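Local coordinates for putative pectin lyase (Geobacillus virus E2, PDB 7CHU) that serves as the tailspike of a thermophilic bacteriophage and probably recognises, and may cleave, polysaccharide on the host cell surface during cell invasion, at the interface of chains A and B. Numbering follows the deposited sequence. Chains: chain A/B, Putative pectin lyase.

Contact 1 and contact 2 are two patches of one interface in the tailspike trimer, with the centres of their C-alpha atoms about 29 Å apart and no residue in common. Contact 1 lies nearer the C-terminus and joins unlike surfaces, although strand 464-469 of chain A and strand 464-470 of chain B both contribute. Contact 2 is built around strands 361-363 and 385-387, and positions 363, 387 and 397 come from both chains. Neither has a hydrogen bond between chains: both rest mainly on apolar packing, with paired aspartates beside it in contact 2. Spaced along the spike, they may help hold the copies in register.

Contact 1: the interface of chains A and B. Residues chain A 469-471, 474; chain B 434, 448, 466-467, 478.
A methyl of A:Val469 packs against B:Leu466 and B:Phe448 at the apolar centre of this patch, which belongs to the C-terminal part of a trimeric phage tailspike with a pectate lyase-like family signature. CG1 does the touching: it stands anti to the backbone N (chi1 172°) and comes within 3.8 Å of B:Leu466 CD1. The same methyl presses on the CB stem of B:Phe448, and the two side chains meet at about a right angle. The ring of B:Phe448 lies beyond, its edge turned in plane toward the carbonyl of B:Leu467 in its own chain.

B:Leu466 holds the middle of the patch with both branches. Its CD2 reaches the CA of A:Leu471 at 3.9 Å and also touches the CD2 methyl of that leucine, their side chains crossing obliquely. Backbone psi at B:Leu466 is -30°, a bulge-like departure from extended geometry in strand 464-470, which may let two successive residues face chain A. The second, B:Leu467, offers its CB to A:Ile474 CD1 at 3.9 Å.

To one flank, B:Phe434 points its CE1-CZ end at A:Leu471. CZ lies 3.9 Å from the branch carbon CG, while the backbone N of A:Leu471 sits in the ring plane at its edge rather than over a face. On the opposite flank, A:Ile474 CD1 meets B:Val478 CG2 at 3.6 Å, the two side chains at about a right angle, and also rests on the carbonyl of B:Leu466.

No nitrogen or oxygen pair bridges the two chains here. The polar atoms nearest the boundary include backbone carbonyls, and they meet methyls. A:Thr470 O lies 3.5 Å from B:Leu466 CD1 and 3.7 Å from CD2 of the same residue, nestled against the leucine fork. A:Leu471 O approaches B:Val478 CG1 at 3.5 Å.

Contact 2: the interface of chains A and B. Residues chain A 363-364, 387-388, 396-397; chain B 363, 385, 387, 397.
A:Cys387 and B:Phe385 reach each other with extended first torsions: SG is anti to the backbone N in the cysteine (chi1 179°), as is CG in the phenylalanine (chi1 -176°). Both extend from strand 385-387 of their chains, in a tailspike whose pectate lyase-like family is built on a right-handed parallel beta-helix. The sulfur lies in the ring plane at its edge, 3.8 Å from B:Phe385 CZ, and therefore meets the rim of the ring instead of a face.

B:Leu397 closes on the same sulfur, its CD1 methyl 3.8 Å from A:Cys387 SG. That methyl also meets CD1 of A:Leu397 tip to tip at 3.8 Å, an oblique meeting of two equivalent side chains. The sulfurs of A:Cys387 and B:Cys387 stand 4.0 Å apart, in van der Waals contact and not joined as a disulfide. Their roles differ: chain B hides 38 Å² of A:Cys387, whereas chain A hides 4 Å² of B:Cys387.

Beside the sulfur, the CE1 corner of the B:Phe385 ring touches A:Lys396 at its CB, 4.0 Å away. The lysine thus takes part through the base of its side chain, with its amino group directed away from the ring.

On the other flank, the carboxylates of A:Asp363 and B:Asp363 approach one another with their planes nearly perpendicular, 85° apart. OD2 of A:Asp363 lies 3.6 Å from OD2 of B:Asp363, too far for a hydrogen bond. If both were ionised they would tend to repel, unless water, an ion or a proton balanced them; the structure alone does not show which. B:Asp363 OD2 also rests 3.9 Å from A:Gly364 CA.

Contact 1: the interface of chains A and B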
# COMPACT_ATOMS: atom_id res chain seq x y z
N VAL A 469 -31.64 -34.80 -4.19
CA VAL A 469 -31.48 -35.45 -2.90
C VAL A 469 -32.16 -34.54 -1.90
O VAL A 469 -31.72 -33.40 -1.71
CB VAL A 469 -30.01 -35.68 -2.56
CG1 VAL A 469 -29.85 -36.19 -1.12
CG2 VAL A 469 -29.39 -36.67 -3.56
N THR A 470 -33.27 -34.98 -1.32
CA THR A 470 -34.01 -34.14 -0.38
C THR A 470 -34.24 -34.87 0.94
O THR A 470 -33.83 -36.01 1.13
CB THR A 470 -35.34 -33.66 -0.98
OG1 THR A 470 -36.33 -34.70 -0.89
CG2 THR A 470 -35.17 -33.22 -2.42
N LEU A 471 -34.93 -34.18 1.86
CA LEU A 471 -35.21 -34.73 3.17
C LEU A 471 -36.19 -35.89 3.10
O LEU A 471 -36.25 -36.68 4.05
CB LEU A 471 -35.77 -33.65 4.09
CG LEU A 471 -34.72 -32.67 4.63
CD1 LEU A 471 -35.40 -31.38 5.07
CD2 LEU A 471 -33.95 -33.29 5.77
N ILE A 474 -34.38 -39.80 -2.26
CA ILE A 474 -33.40 -39.72 -3.35
C ILE A 474 -34.20 -39.87 -4.63
O ILE A 474 -34.82 -40.92 -4.84
CB ILE A 474 -32.33 -40.82 -3.25
CG1 ILE A 474 -31.74 -40.95 -1.84
CG2 ILE A 474 -31.30 -40.69 -4.39
CD1 ILE A 474 -31.14 -39.71 -1.26
N PHE B 434 -29.41 -27.53 3.24
CA PHE B 434 -28.90 -28.69 2.52
C PHE B 434 -27.40 -28.56 2.32
O PHE B 434 -26.85 -27.46 2.32
CB PHE B 434 -29.62 -28.87 1.18
CG PHE B 434 -31.01 -29.38 1.35
CD1 PHE B 434 -31.23 -30.72 1.60
CD2 PHE B 434 -32.09 -28.51 1.34
CE1 PHE B 434 -32.53 -31.18 1.80
CE2 PHE B 434 -33.37 -28.97 1.56
CZ PHE B 434 -33.59 -30.30 1.78
N PHE B 448 -24.50 -36.48 1.91
CA PHE B 448 -25.49 -35.42 1.66
C PHE B 448 -26.31 -35.23 2.93
O PHE B 448 -26.68 -36.22 3.58
CB PHE B 448 -26.40 -35.79 0.49
CG PHE B 448 -25.67 -35.99 -0.79
CD1 PHE B 448 -24.84 -37.08 -0.97
CD2 PHE B 448 -25.84 -35.10 -1.84
CE1 PHE B 448 -24.14 -37.27 -2.16
CE2 PHE B 448 -25.15 -35.28 -3.04
CZ PHE B 448 -24.30 -36.36 -3.20
N LEU B 466 -28.67 -37.86 4.52
CA LEU B 466 -29.61 -38.37 3.52
C LEU B 466 -29.04 -39.49 2.66
O LEU B 466 -29.80 -40.33 2.17
CB LEU B 466 -30.04 -37.23 2.59
CG LEU B 466 -30.48 -35.95 3.30
CD1 LEU B 466 -30.72 -34.83 2.28
CD2 LEU B 466 -31.72 -36.24 4.13
N LEU B 467 -27.74 -39.49 2.43
CA LEU B 467 -27.12 -40.40 1.48
C LEU B 467 -25.62 -40.37 1.71
O LEU B 467 -25.04 -39.29 1.89
CB LEU B 467 -27.45 -39.97 0.03
CG LEU B 467 -26.69 -40.64 -1.11
CD1 LEU B 467 -27.08 -42.12 -1.20
CD2 LEU B 467 -26.92 -39.92 -2.44
N VAL B 478 -32.95 -42.34 2.94
CA VAL B 478 -34.35 -42.09 2.60
C VAL B 478 -34.65 -42.94 1.37
O VAL B 478 -33.73 -43.50 0.76
CB VAL B 478 -34.61 -40.59 2.33
CG1 VAL B 478 -34.70 -39.83 3.65
CG2 VAL B 478 -33.51 -40.05 1.45

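Contact 2: the interface of chains A and B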
# COMPACT_ATOMS: atom_id res chain seq x y z
N ASP A 363 -9.07 -10.76 -8.07
CA ASP A 363 -9.28 -11.25 -6.72
C ASP A 363 -9.69 -10.13 -5.76
O ASP A 363 -9.05 -9.08 -5.71
CB ASP A 363 -8.01 -11.95 -6.21
CG ASP A 363 -8.18 -12.50 -4.81
OD1 ASP A 363 -7.39 -12.14 -3.92
OD2 ASP A 363 -9.13 -13.29 -4.60
N GLY A 364 -10.75 -10.37 -4.98
CA GLY A 364 -11.20 -9.38 -4.02
C GLY A 364 -11.72 -8.09 -4.63
O GLY A 364 -11.73 -7.05 -3.95
N CYS A 387 -11.74 -14.63 -8.16
CA CYS A 387 -12.39 -14.87 -6.87
C CYS A 387 -12.81 -13.50 -6.35
O CYS A 387 -12.06 -12.83 -5.62
CB CYS A 387 -11.46 -15.58 -5.87
SG CYS A 387 -12.25 -15.88 -4.21
N SER A 388 -14.01 -13.08 -6.73
CA SER A 388 -14.51 -11.74 -6.43
C SER A 388 -16.03 -11.74 -6.48
O SER A 388 -16.64 -12.62 -7.09
CB SER A 388 -14.00 -10.67 -7.41
OG SER A 388 -12.60 -10.69 -7.52
N LYS A 396 -18.69 -16.45 -8.66
CA LYS A 396 -17.86 -15.93 -7.57
C LYS A 396 -16.44 -16.45 -7.58
O LYS A 396 -15.51 -15.68 -7.34
CB LYS A 396 -18.47 -16.26 -6.20
CG LYS A 396 -19.99 -16.03 -6.10
CD LYS A 396 -20.38 -14.59 -6.41
CE LYS A 396 -21.87 -14.35 -6.16
NZ LYS A 396 -22.32 -13.06 -6.75
N LEU A 397 -16.24 -17.74 -7.84
CA LEU A 397 -14.89 -18.28 -7.99
C LEU A 397 -14.87 -19.09 -9.27
O LEU A 397 -15.86 -19.74 -9.62
CB LEU A 397 -14.50 -19.14 -6.79
CG LEU A 397 -13.06 -19.67 -6.73
CD1 LEU A 397 -12.63 -19.84 -5.28
CD2 LEU A 397 -12.90 -20.98 -7.45
N ASP B 363 -11.16 -10.67 2.59
CA ASP B 363 -10.34 -11.57 1.78
C ASP B 363 -8.94 -11.72 2.37
O ASP B 363 -8.29 -10.72 2.70
CB ASP B 363 -10.27 -11.07 0.33
CG ASP B 363 -9.98 -12.19 -0.68
OD1 ASP B 363 -8.93 -12.86 -0.58
OD2 ASP B 363 -10.82 -12.40 -1.59
N PHE B 385 -19.34 -10.86 0.87
CA PHE B 385 -18.47 -11.91 0.36
C PHE B 385 -17.28 -12.09 1.28
O PHE B 385 -16.70 -11.10 1.76
CB PHE B 385 -17.99 -11.55 -1.05
CG PHE B 385 -17.15 -12.61 -1.72
CD1 PHE B 385 -17.71 -13.81 -2.15
CD2 PHE B 385 -15.79 -12.40 -1.94
CE1 PHE B 385 -16.93 -14.78 -2.77
CE2 PHE B 385 -15.01 -13.36 -2.56
CZ PHE B 385 -15.58 -14.55 -2.99
N CYS B 387 -13.58 -14.73 1.95
CA CYS B 387 -12.61 -15.74 1.52
C CYS B 387 -11.38 -15.54 2.41
O CYS B 387 -10.42 -14.89 2.00
CB CYS B 387 -12.24 -15.61 0.05
SG CYS B 387 -11.13 -16.94 -0.56
N LEU B 397 -14.98 -19.79 2.53
CA LEU B 397 -15.44 -18.91 1.48
C LEU B 397 -16.96 -18.92 1.47
O LEU B 397 -17.57 -19.96 1.74
CB LEU B 397 -14.89 -19.32 0.10
CG LEU B 397 -15.16 -18.33 -1.05
CD1 LEU B 397 -14.03 -18.40 -2.05
CD2 LEU B 397 -16.50 -18.64 -1.75